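Local coordinates for putative lipase (Bacteroides thetaiotaomicron VPI-5482, PDB 3BZW), which probably hydrolyses ester bonds of lipid-like substrates, possibly lysophospholipids, as a GDSL-type SGNH hydrolase, at residues E109-Q114 with K132-V137; T142-I147 with I202-N207; M96-Y101 with E193-Y198; R69-V74 with I149-L154. All blocks are in the same frame, centred on the assembly; numbering follows the deposited sequence.

Contact 1: E109-Q114 with K132-V137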
# COMPACT_ATOMS: atom_id res chain seq x y z
N GLU A 109 -2.10 -13.67 23.99
CA GLU A 109 -2.24 -14.43 22.75
C GLU A 109 -3.46 -15.35 22.81
O GLU A 109 -3.82 -15.83 23.88
CB GLU A 109 -0.99 -15.28 22.51
CG GLU A 109 0.34 -14.52 22.56
CD GLU A 109 0.58 -13.65 21.34
OE1 GLU A 109 -0.19 -13.76 20.35
OE2 GLU A 109 1.56 -12.87 21.36
N TRP A 110 -4.07 -15.61 21.66
CA TRP A 110 -5.24 -16.49 21.60
C TRP A 110 -4.91 -17.97 21.73
O TRP A 110 -5.58 -18.70 22.46
CB TRP A 110 -5.99 -16.29 20.28
CG TRP A 110 -6.64 -14.95 20.09
CD1 TRP A 110 -6.31 -14.00 19.16
CD2 TRP A 110 -7.77 -14.44 20.80
NE1 TRP A 110 -7.17 -12.93 19.25
CE2 TRP A 110 -8.08 -13.17 20.24
CE3 TRP A 110 -8.57 -14.92 21.85
CZ2 TRP A 110 -9.15 -12.39 20.70
CZ3 TRP A 110 -9.63 -14.14 22.30
CH2 TRP A 110 -9.91 -12.89 21.72
N PHE A 111 -3.88 -18.41 21.02
CA PHE A 111 -3.47 -19.81 21.00
C PHE A 111 -1.96 -20.00 21.12
O PHE A 111 -1.18 -19.05 21.07
CB PHE A 111 -3.84 -20.47 19.66
CG PHE A 111 -5.30 -20.45 19.32
CD1 PHE A 111 -6.12 -21.52 19.67
CD2 PHE A 111 -5.84 -19.40 18.59
CE1 PHE A 111 -7.45 -21.55 19.28
CE2 PHE A 111 -7.18 -19.41 18.19
CZ PHE A 111 -7.98 -20.49 18.54
N THR A 112 -1.57 -21.27 21.24
CA THR A 112 -0.17 -21.68 21.22
C THR A 112 -0.25 -22.69 20.06
O THR A 112 -1.33 -23.23 19.80
CB THR A 112 0.28 -22.40 22.51
OG1 THR A 112 -0.54 -23.54 22.74
CG2 THR A 112 0.21 -21.45 23.70
N GLU A 113 0.85 -22.92 19.36
CA GLU A 113 0.82 -23.87 18.24
C GLU A 113 2.05 -24.77 18.23
O GLU A 113 3.11 -24.40 18.73
CB GLU A 113 0.78 -23.14 16.90
CG GLU A 113 -0.33 -22.13 16.72
CD GLU A 113 -0.13 -21.29 15.47
OE1 GLU A 113 -0.58 -21.70 14.38
OE2 GLU A 113 0.50 -20.21 15.58
N GLN A 114 1.89 -25.96 17.65
CA GLN A 114 2.99 -26.91 17.53
C GLN A 114 2.63 -27.99 16.52
O GLN A 114 1.46 -28.31 16.32
CB GLN A 114 3.33 -27.54 18.89
CG GLN A 114 2.23 -28.39 19.50
CD GLN A 114 2.65 -28.98 20.84
OE1 GLN A 114 3.61 -29.74 20.92
NE2 GLN A 114 1.92 -28.63 21.89
N LYS A 132 0.03 -28.60 11.77
CA LYS A 132 0.17 -27.65 12.86
C LYS A 132 -1.16 -27.65 13.61
O LYS A 132 -2.22 -27.55 13.00
CB LYS A 132 0.47 -26.25 12.32
CG LYS A 132 0.67 -25.21 13.42
CD LYS A 132 0.99 -23.83 12.84
CE LYS A 132 2.33 -23.82 12.12
NZ LYS A 132 2.69 -22.44 11.67
N LYS A 133 -1.10 -27.78 14.94
CA LYS A 133 -2.30 -27.79 15.76
C LYS A 133 -2.24 -26.63 16.75
O LYS A 133 -1.18 -26.35 17.31
CB LYS A 133 -2.40 -29.11 16.55
CG LYS A 133 -3.72 -29.30 17.29
CD LYS A 133 -3.66 -30.48 18.26
CE LYS A 133 -5.05 -30.92 18.71
NZ LYS A 133 -5.82 -29.84 19.39
N ARG A 134 -3.37 -25.97 16.95
CA ARG A 134 -3.42 -24.85 17.88
C ARG A 134 -4.23 -25.21 19.12
O ARG A 134 -5.17 -26.00 19.06
CB ARG A 134 -4.03 -23.62 17.20
CG ARG A 134 -5.49 -23.78 16.78
CD ARG A 134 -5.95 -22.59 15.95
NE ARG A 134 -7.27 -22.82 15.37
CZ ARG A 134 -7.83 -22.01 14.48
NH1 ARG A 134 -7.20 -20.92 14.07
NH2 ARG A 134 -9.04 -22.29 13.99
N THR A 135 -3.84 -24.63 20.25
CA THR A 135 -4.49 -24.87 21.53
C THR A 135 -4.76 -23.52 22.18
O THR A 135 -3.86 -22.72 22.35
CB THR A 135 -3.59 -25.70 22.46
OG1 THR A 135 -3.29 -26.96 21.84
CG2 THR A 135 -4.29 -25.96 23.79
N PRO A 136 -6.02 -23.26 22.57
CA PRO A 136 -6.31 -21.97 23.20
C PRO A 136 -5.55 -21.78 24.51
O PRO A 136 -5.34 -22.73 25.26
CB PRO A 136 -7.83 -22.01 23.39
CG PRO A 136 -8.12 -23.47 23.51
CD PRO A 136 -7.24 -24.07 22.44
N VAL A 137 -5.14 -20.54 24.76
CA VAL A 137 -4.42 -20.23 25.99
C VAL A 137 -5.47 -19.95 27.06
O VAL A 137 -6.21 -18.97 26.99
CB VAL A 137 -3.54 -18.97 25.84
CG1 VAL A 137 -2.74 -18.73 27.11
CG2 VAL A 137 -2.60 -19.13 24.64
O HOH W 1 -2.39 -23.30 25.07

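Contact 2: T142-I147 with I202-N207. With SO4 (sulfate ion), chain L.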
# COMPACT_ATOMS: atom_id res chain seq x y z
N THR A 142 -3.91 -12.87 31.02
CA THR A 142 -4.08 -12.00 29.86
C THR A 142 -5.54 -11.81 29.47
O THR A 142 -6.40 -12.58 29.87
CB THR A 142 -3.32 -12.56 28.64
OG1 THR A 142 -4.00 -13.72 28.16
CG2 THR A 142 -1.90 -12.93 29.02
N TYR A 143 -5.79 -10.76 28.69
CA TYR A 143 -7.15 -10.44 28.25
C TYR A 143 -7.69 -11.52 27.31
O TYR A 143 -8.82 -11.99 27.48
CB TYR A 143 -7.14 -9.09 27.54
CG TYR A 143 -8.51 -8.51 27.27
CD1 TYR A 143 -9.39 -8.22 28.32
CD2 TYR A 143 -8.91 -8.21 25.97
CE1 TYR A 143 -10.63 -7.64 28.07
CE2 TYR A 143 -10.15 -7.63 25.72
CZ TYR A 143 -11.00 -7.34 26.77
OH TYR A 143 -12.21 -6.73 26.53
N ARG A 144 -6.90 -11.91 26.31
CA ARG A 144 -7.33 -12.94 25.37
C ARG A 144 -7.53 -14.25 26.12
O ARG A 144 -8.44 -15.02 25.82
CB ARG A 144 -6.29 -13.10 24.26
CG ARG A 144 -6.36 -12.00 23.20
CD ARG A 144 -5.14 -11.99 22.30
NE ARG A 144 -5.32 -11.09 21.16
CZ ARG A 144 -4.34 -10.70 20.36
NH1 ARG A 144 -3.10 -11.12 20.56
NH2 ARG A 144 -4.60 -9.90 19.33
N GLY A 145 -6.67 -14.48 27.12
CA GLY A 145 -6.79 -15.69 27.91
C GLY A 145 -8.09 -15.69 28.69
O GLY A 145 -8.76 -16.72 28.81
N ARG A 146 -8.45 -14.53 29.22
CA ARG A 146 -9.68 -14.39 30.00
C ARG A 146 -10.91 -14.59 29.12
O ARG A 146 -11.92 -15.15 29.55
CB ARG A 146 -9.74 -13.01 30.66
CG ARG A 146 -8.68 -12.80 31.72
CD ARG A 146 -8.77 -11.41 32.31
NE ARG A 146 -7.83 -11.23 33.42
CZ ARG A 146 -7.83 -10.19 34.24
NH1 ARG A 146 -8.73 -9.23 34.09
NH2 ARG A 146 -6.94 -10.12 35.23
N ILE A 147 -10.83 -14.12 27.88
CA ILE A 147 -11.95 -14.28 26.96
C ILE A 147 -12.10 -15.76 26.60
O ILE A 147 -13.21 -16.27 26.52
CB ILE A 147 -11.74 -13.43 25.68
CG1 ILE A 147 -11.83 -11.94 26.03
CG2 ILE A 147 -12.81 -13.77 24.64
CD1 ILE A 147 -11.51 -10.99 24.88
N ILE A 202 -12.65 -8.45 21.58
CA ILE A 202 -14.00 -8.96 21.72
C ILE A 202 -14.60 -9.19 20.33
O ILE A 202 -15.19 -10.25 20.07
CB ILE A 202 -14.88 -7.99 22.53
CG1 ILE A 202 -14.39 -7.94 23.98
CG2 ILE A 202 -16.34 -8.45 22.50
CD1 ILE A 202 -15.07 -6.88 24.84
N LYS A 203 -14.42 -8.23 19.43
CA LYS A 203 -14.95 -8.38 18.08
C LYS A 203 -14.37 -9.63 17.40
O LYS A 203 -15.09 -10.37 16.74
CB LYS A 203 -14.63 -7.15 17.23
CG LYS A 203 -15.25 -5.86 17.76
CD LYS A 203 -15.01 -4.68 16.83
CE LYS A 203 -15.75 -4.85 15.51
NZ LYS A 203 -15.69 -3.62 14.68
N GLU A 204 -13.07 -9.84 17.58
CA GLU A 204 -12.39 -10.99 16.99
C GLU A 204 -12.88 -12.32 17.56
O GLU A 204 -12.87 -13.35 16.87
CB GLU A 204 -10.89 -10.87 17.21
CG GLU A 204 -10.23 -9.83 16.32
CD GLU A 204 -8.94 -9.30 16.89
OE1 GLU A 204 -8.23 -10.07 17.58
OE2 GLU A 204 -8.62 -8.12 16.65
N ALA A 205 -13.30 -12.30 18.82
CA ALA A 205 -13.78 -13.52 19.47
C ALA A 205 -15.00 -14.10 18.77
O ALA A 205 -15.27 -15.29 18.86
CB ALA A 205 -14.09 -13.24 20.94
N GLY A 206 -15.74 -13.25 18.06
CA GLY A 206 -16.92 -13.71 17.35
C GLY A 206 -16.63 -14.90 16.45
O GLY A 206 -17.31 -15.92 16.52
N ASN A 207 -15.62 -14.77 15.60
CA ASN A 207 -15.24 -15.86 14.69
C ASN A 207 -14.37 -16.90 15.38
O ASN A 207 -14.49 -18.09 15.11
CB ASN A 207 -14.48 -15.31 13.47
CG ASN A 207 -15.39 -14.61 12.49
OD1 ASN A 207 -15.10 -13.49 12.05
ND2 ASN A 207 -16.49 -15.26 12.13
S SO4 L . -1.65 -9.68 17.30
O1 SO4 L . -0.95 -8.60 16.58
O2 SO4 L . -3.11 -9.50 17.15
O3 SO4 L . -1.27 -10.99 16.73
O4 SO4 L . -1.29 -9.65 18.73
O HOH W 2 -7.16 -9.40 19.71

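Contact 3: M96-Y101 with E193-Y198. With ACT (acetate ion), chain G.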
# COMPACT_ATOMS: atom_id res chain seq x y z
N MSE A 96 -18.46 -6.49 29.04
CA MSE A 96 -17.29 -6.43 29.91
C MSE A 96 -15.98 -6.10 29.19
O MSE A 96 -15.84 -6.34 27.99
CB MSE A 96 -17.14 -7.80 30.58
CG MSE A 96 -16.08 -7.90 31.65
SE MSE A 96 -16.75 -7.30 33.34
CE MSE A 96 -17.54 -8.97 33.96
N GLY A 97 -15.01 -5.55 29.93
CA GLY A 97 -13.72 -5.26 29.32
C GLY A 97 -13.10 -3.91 29.57
O GLY A 97 -11.88 -3.77 29.54
N THR A 98 -13.92 -2.89 29.82
CA THR A 98 -13.36 -1.57 30.04
C THR A 98 -12.43 -1.53 31.26
O THR A 98 -11.46 -0.77 31.28
CB THR A 98 -14.48 -0.50 30.17
OG1 THR A 98 -13.97 0.77 29.75
CG2 THR A 98 -14.98 -0.40 31.60
N ASN A 99 -12.69 -2.37 32.25
CA ASN A 99 -11.84 -2.41 33.43
C ASN A 99 -10.53 -3.16 33.17
O ASN A 99 -9.53 -2.93 33.85
CB ASN A 99 -12.59 -3.02 34.62
CG ASN A 99 -13.66 -2.08 35.17
OD1 ASN A 99 -13.44 -0.88 35.30
ND2 ASN A 99 -14.83 -2.64 35.50
N ASP A 100 -10.54 -4.08 32.21
CA ASP A 100 -9.31 -4.80 31.87
C ASP A 100 -8.36 -3.76 31.29
O ASP A 100 -7.15 -3.78 31.54
CB ASP A 100 -9.59 -5.89 30.84
CG ASP A 100 -10.38 -7.05 31.43
OD1 ASP A 100 -9.77 -8.09 31.77
OD2 ASP A 100 -11.62 -6.91 31.56
N TYR A 101 -8.91 -2.83 30.51
CA TYR A 101 -8.10 -1.77 29.92
C TYR A 101 -7.53 -0.90 31.04
O TYR A 101 -6.32 -0.68 31.12
CB TYR A 101 -8.94 -0.89 28.98
CG TYR A 101 -8.35 0.49 28.76
CD1 TYR A 101 -7.22 0.67 27.95
CD2 TYR A 101 -8.88 1.60 29.40
CE1 TYR A 101 -6.65 1.95 27.79
CE2 TYR A 101 -8.32 2.86 29.26
CZ TYR A 101 -7.21 3.03 28.46
OH TYR A 101 -6.66 4.29 28.34
N GLU A 193 -1.19 -0.19 25.89
CA GLU A 193 -2.30 -0.48 24.99
C GLU A 193 -3.38 0.60 25.05
O GLU A 193 -3.61 1.21 26.10
CB GLU A 193 -2.93 -1.83 25.36
CG GLU A 193 -1.99 -3.02 25.26
CD GLU A 193 -1.86 -3.56 23.85
OE1 GLU A 193 -2.38 -2.93 22.90
OE2 GLU A 193 -1.22 -4.62 23.68
N TYR A 194 -4.02 0.85 23.91
CA TYR A 194 -5.11 1.81 23.87
C TYR A 194 -6.36 0.98 24.11
O TYR A 194 -6.34 -0.24 23.95
CB TYR A 194 -5.21 2.50 22.50
CG TYR A 194 -4.13 3.51 22.22
CD1 TYR A 194 -3.12 3.25 21.29
CD2 TYR A 194 -4.12 4.75 22.87
CE1 TYR A 194 -2.13 4.19 21.02
CE2 TYR A 194 -3.13 5.70 22.60
CZ TYR A 194 -2.13 5.41 21.67
OH TYR A 194 -1.15 6.34 21.41
N ILE A 195 -7.45 1.64 24.49
CA ILE A 195 -8.72 0.95 24.73
C ILE A 195 -9.08 0.09 23.51
O ILE A 195 -9.74 -0.94 23.63
CB ILE A 195 -9.85 1.98 25.02
CG1 ILE A 195 -11.18 1.26 25.28
CG2 ILE A 195 -10.00 2.94 23.85
CD1 ILE A 195 -11.19 0.40 26.55
N ASP A 196 -8.62 0.53 22.33
CA ASP A 196 -8.86 -0.15 21.06
C ASP A 196 -8.61 -1.66 21.11
O ASP A 196 -9.41 -2.45 20.61
CB ASP A 196 -7.96 0.42 19.96
CG ASP A 196 -8.10 1.92 19.80
OD1 ASP A 196 -8.50 2.60 20.77
OD2 ASP A 196 -7.79 2.42 18.70
N ALA A 197 -7.48 -2.04 21.69
CA ALA A 197 -7.10 -3.44 21.78
C ALA A 197 -8.12 -4.28 22.52
O ALA A 197 -8.36 -5.44 22.18
CB ALA A 197 -5.74 -3.56 22.46
N TYR A 198 -8.74 -3.70 23.54
CA TYR A 198 -9.72 -4.41 24.35
C TYR A 198 -11.07 -4.49 23.65
O TYR A 198 -11.86 -5.39 23.91
CB TYR A 198 -9.83 -3.73 25.72
CG TYR A 198 -8.50 -3.74 26.44
CD1 TYR A 198 -8.16 -4.77 27.31
CD2 TYR A 198 -7.54 -2.76 26.17
CE1 TYR A 198 -6.88 -4.84 27.89
CE2 TYR A 198 -6.27 -2.81 26.74
CZ TYR A 198 -5.95 -3.86 27.59
OH TYR A 198 -4.68 -3.93 28.12
C ACT G . -16.62 0.12 36.07
O ACT G . -16.36 1.08 36.76
OXT ACT G . -16.76 -0.98 36.58
CH3 ACT G . -16.78 0.28 34.58

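Contact 4: R69-V74 with I149-L154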
# COMPACT_ATOMS: atom_id res chain seq x y z
N ARG A 69 -15.47 -4.98 38.04
CA ARG A 69 -15.11 -6.31 37.58
C ARG A 69 -14.53 -6.33 36.17
O ARG A 69 -14.82 -5.45 35.34
CB ARG A 69 -16.31 -7.26 37.68
CG ARG A 69 -16.77 -7.48 39.13
CD ARG A 69 -15.63 -8.04 39.98
NE ARG A 69 -15.89 -7.94 41.41
CZ ARG A 69 -16.67 -8.77 42.10
NH1 ARG A 69 -17.29 -9.77 41.49
NH2 ARG A 69 -16.84 -8.59 43.40
N GLN A 70 -13.71 -7.34 35.91
CA GLN A 70 -13.05 -7.51 34.62
C GLN A 70 -13.46 -8.83 33.98
O GLN A 70 -14.23 -9.60 34.55
CB GLN A 70 -11.53 -7.47 34.83
CG GLN A 70 -11.04 -6.15 35.41
CD GLN A 70 -9.69 -6.27 36.08
OE1 GLN A 70 -8.79 -6.93 35.57
NE2 GLN A 70 -9.54 -5.63 37.23
N TRP A 71 -12.94 -9.11 32.78
CA TRP A 71 -13.29 -10.34 32.09
C TRP A 71 -12.95 -11.61 32.87
O TRP A 71 -13.46 -12.69 32.54
CB TRP A 71 -12.64 -10.40 30.70
CG TRP A 71 -13.62 -10.14 29.59
CD1 TRP A 71 -13.96 -8.92 29.06
CD2 TRP A 71 -14.43 -11.11 28.92
NE1 TRP A 71 -14.93 -9.08 28.10
CE2 TRP A 71 -15.24 -10.41 27.99
CE3 TRP A 71 -14.56 -12.50 29.01
CZ2 TRP A 71 -16.16 -11.06 27.16
CZ3 TRP A 71 -15.47 -13.15 28.18
CH2 TRP A 71 -16.27 -12.42 27.27
N ASP A 72 -12.12 -11.51 33.90
CA ASP A 72 -11.77 -12.70 34.67
C ASP A 72 -12.91 -13.10 35.61
O ASP A 72 -12.89 -14.19 36.18
CB ASP A 72 -10.48 -12.47 35.48
CG ASP A 72 -10.61 -11.36 36.51
OD1 ASP A 72 -11.43 -10.43 36.31
OD2 ASP A 72 -9.88 -11.40 37.53
N ASP A 73 -13.90 -12.23 35.72
CA ASP A 73 -15.05 -12.49 36.59
C ASP A 73 -16.26 -13.05 35.84
O ASP A 73 -17.29 -13.32 36.44
CB ASP A 73 -15.44 -11.19 37.32
CG ASP A 73 -16.33 -11.43 38.53
OD1 ASP A 73 -15.98 -12.29 39.37
OD2 ASP A 73 -17.38 -10.75 38.65
N VAL A 74 -16.12 -13.22 34.52
CA VAL A 74 -17.23 -13.74 33.72
C VAL A 74 -17.67 -15.15 34.13
O VAL A 74 -18.87 -15.41 34.23
CB VAL A 74 -16.87 -13.72 32.21
CG1 VAL A 74 -17.92 -14.49 31.40
CG2 VAL A 74 -16.81 -12.27 31.73
N ILE A 149 -11.27 -18.35 28.45
CA ILE A 149 -11.84 -19.00 29.63
C ILE A 149 -13.32 -18.63 29.79
O ILE A 149 -14.16 -19.50 30.05
CB ILE A 149 -11.10 -18.57 30.92
CG1 ILE A 149 -9.67 -19.12 30.91
CG2 ILE A 149 -11.87 -19.06 32.15
CD1 ILE A 149 -8.78 -18.57 32.02
N GLY A 150 -13.62 -17.35 29.63
CA GLY A 150 -14.99 -16.88 29.77
C GLY A 150 -15.99 -17.44 28.78
O GLY A 150 -17.08 -17.89 29.17
N ILE A 151 -15.66 -17.41 27.49
CA ILE A 151 -16.57 -17.93 26.49
C ILE A 151 -16.71 -19.45 26.63
O ILE A 151 -17.78 -20.00 26.39
CB ILE A 151 -16.11 -17.55 25.06
CG1 ILE A 151 -16.18 -16.02 24.90
CG2 ILE A 151 -17.01 -18.21 24.02
CD1 ILE A 151 -15.78 -15.50 23.53
N THR A 152 -15.63 -20.12 27.03
CA THR A 152 -15.68 -21.56 27.22
C THR A 152 -16.72 -21.90 28.29
O THR A 152 -17.59 -22.75 28.09
CB THR A 152 -14.30 -22.11 27.67
OG1 THR A 152 -13.40 -22.06 26.56
CG2 THR A 152 -14.42 -23.54 28.17
N GLN A 153 -16.63 -21.22 29.43
CA GLN A 153 -17.55 -21.45 30.54
C GLN A 153 -18.98 -21.06 30.18
O GLN A 153 -19.93 -21.73 30.58
CB GLN A 153 -17.08 -20.68 31.78
CG GLN A 153 -15.74 -21.17 32.31
CD GLN A 153 -15.78 -22.65 32.69
OE1 GLN A 153 -14.79 -23.37 32.53
NE2 GLN A 153 -16.92 -23.09 33.20
N LEU A 154 -19.14 -19.98 29.43
CA LEU A 154 -20.47 -19.56 29.02
C LEU A 154 -21.13 -20.63 28.16
O LEU A 154 -22.30 -20.96 28.34
CB LEU A 154 -20.41 -18.24 28.24
CG LEU A 154 -20.23 -16.97 29.08
CD1 LEU A 154 -19.82 -15.80 28.20
CD2 LEU A 154 -21.54 -16.67 29.81

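Contact 1: E109-Q114 with K132-V137
Phe111 and Arg134 form the compact part of this contact between two antiparallel strands. The chain of Arg134 is extended over one face of the ring, with CD 3.7 Å from the ring centroid, while the guanidinium plane lies only 12° from that of the ring. CG of Arg134 takes the crowded position between backbone N and carbonyl carbon (chi1 64°), and this starts the chain across the phenyl face. Next to it Pro136 adds its own carbon, CD, 3.9 Å from CD1 of Phe111. At the start of the hairpin Val137 N donates to Trp110 O at 3.0 Å. The CG2 methyl of Val137 rests 3.6 Å from the carbonyl oxygen of Glu109. Between Thr112 and Thr135 two backbone bonds pair the strands, and two more join Gln114 and Lys133.

The other face is looser and wetter. Thr112 and Thr135 are exposed there, and a water joins Thr112 OG1 to Pro136 O. Glu113 lies on the Arg134 face, farther along the strands, where its carboxylate meets mostly methylene: OE1 is 3.1 Å from CD of Lys132 but 4.3 Å from NZ, beyond a salt bridge, and Glu113 instead bonds Tyr194 of the second subunit. An alanine in place of Phe111 would probably leave the methylenes of Arg134 without their flat support and the guanidinium freer to turn from Asp196 of the second subunit. Long, amphipathic side chains suit such a place: their carbons pack within the hairpin while their charged ends reach a neighbouring subunit, as expected of a hairpin arm that serves assembly.

Contact 2: T142-I147 with I202-N207
Tyr143 and Ile202 cross obliquely, the phenol oxygen of one meeting the end of the other: OH lies 3.3 Å from CD1 of Ile202. CG of Tyr143 is anti to the backbone N (chi1 -169°), beside the carbonyl carbon, and the hydroxyl finds its polar partner in Tyr198 O. The CB of Ile147 is directed toward the second helix. Its CG2 is 4.0 Å from CB of Ala205, and its CD1 comes to 4.3 Å from CG1 of Ile202. Branched aliphatic chains suit the 11.0 Å between the two segment axes, and the small Ala205 lets Ile147 approach.

The guanidinium of Arg144 is turned edge-on to a bound sulfate, probably from the crystallisation liquor: NH1 donates to O4 at 3.0 Å and NH2 to O2 at 2.7 Å, and Thr130 of the third subunit also bonds the ion. Glu204 OE1 stands 4.0 Å from Arg144 NH2, beyond a salt bridge; a water lies between them, so close to both that a bridge is doubtful. An alanine at Arg144 would probably leave the sulfate without two of its donors and the Glu204 carboxylate without a nearby opposite charge. Thr142 starts the helix as its N-cap, OG1 accepting from Gly145 N, where a side chain would collide with that hydroxyl.

The segments run at 44°. Ala201, one turn before Ala205, fills in against Tyr143 and Ile147, Trp110 from the base of the hairpin touches Arg144, and Trp71, from the loop before helix 74-85, meets the Tyr143 ring, so that helices 143-157 and 195-210 pack side by side among them.

Contact 3: M96-Y101 with E193-Y198
Tyr101 and Tyr198 form an offset edge-to-face pair, the edge of Tyr101 directed at the face of Tyr198, with centroids 5.8 Å apart and planes at 71°. Two CH-pi contacts extend it. CA of Tyr101 stands over the centre of the Tyr198 ring, 3.6 Å from its centroid, and CB of Ile195 sits over a face of Tyr101, 4.2 Å from the centroid of that ring.

Apolar packing fills in around the rings: CD1 of Ile195 reaches CB of Tyr101 at 3.6 Å. CG of Tyr101 is anti to its backbone N (chi1 158°), beside the carbonyl carbon, and the side chain crosses that of Ile195 at about a right angle.

Polar bonds secure the far ends. Tyr101 OH bonds Tyr187 O, and Tyr198 OH bonds Val105 O; tyrosine suits both places, offering a broad face to pack and a hydroxyl for a backbone carbonyl. Asp100 is held by Trp71 N and by a salt bridge to Arg146.

Gly97 has backbone angles that disfavour any side chain, and it occupies the N-cap position of the short helix that presents Asn99. There ND2 of Asn99 donates to OXT of a bound acetate at 2.8 Å. The acetate also meets Ser35 N, Gly68 N and His242 NE2, a constellation consistent with the oxyanion hole and active site of SGNH hydrolases.

Contact 4: R69-V74 with I149-L154
Trp71 and Val74 carry this contact, meeting Gly150, Ile151 and Leu154 on one flank of a helix. The segment begins at Arg69, which braces the turn from within: NH1 donates to OD2 of Asp73 at 3.0 Å in a salt bridge, the oxygen lying in the guanidinium plane but being met from above the carboxylate. Gln70 follows and gives its OE1 to Arg146, one turn before Gly150 on the partner helix.

At Trp71 the chain reaches the interior. The indole extends toward the helix with its rim: CZ3 is 4.1 Å from CA of Gly150, which lies near the ring plane. Any CB on Gly150 would run into that CZ3, so glycine is the residue that lets so large a ring lie against the backbone. CH2 continues to CG1 of Ile151 at 4.3 Å, and the indole also touches Leu165 of strand 162-166. Trp71 is thus wedged into the three-layer alpha/beta/alpha sandwich of SGNH hydrolases, between the central parallel sheet and the helices that cover it.

Asp73, through its bond to Arg69, closes the turn and also holds Arg76 and Gln77 of the helix that comes next. Val74 opens that helix, 74-85, and its two methyls divide the work. CG2 lies 3.5 Å above the indole plane of Trp71, offset toward the rim. CG1, anti to the backbone N (chi1 170°), is 3.9 Å from CD1 of Leu154, the two side chains crossing at about a right angle, and Leu154 also packs on Ala78 and Ile163.

Overall arrangement
Contact 1 is a surface contact on a hairpin that stands out from the fold; contacts 2, 3 and 4 are buried. Contacts 2 and 4 share helix 143-157, whereas contacts 2 and 3 share helix 195-210. Backbone hydrogen bonds dominate contact 1, with charged ends turned to other subunits, while the buried three rely mainly on aliphatic and aromatic packing across their segments. Polar links then tie the buried contacts together: Arg146 serves all three, and Asn99 of contact 3 probably bonds the backbone oxygen of Arg69 in contact 4. Trp110 joins the hairpin to contact 2. Contact 3 reaches the probable catalytic pocket through Asn99, with contact 4 starting next to it.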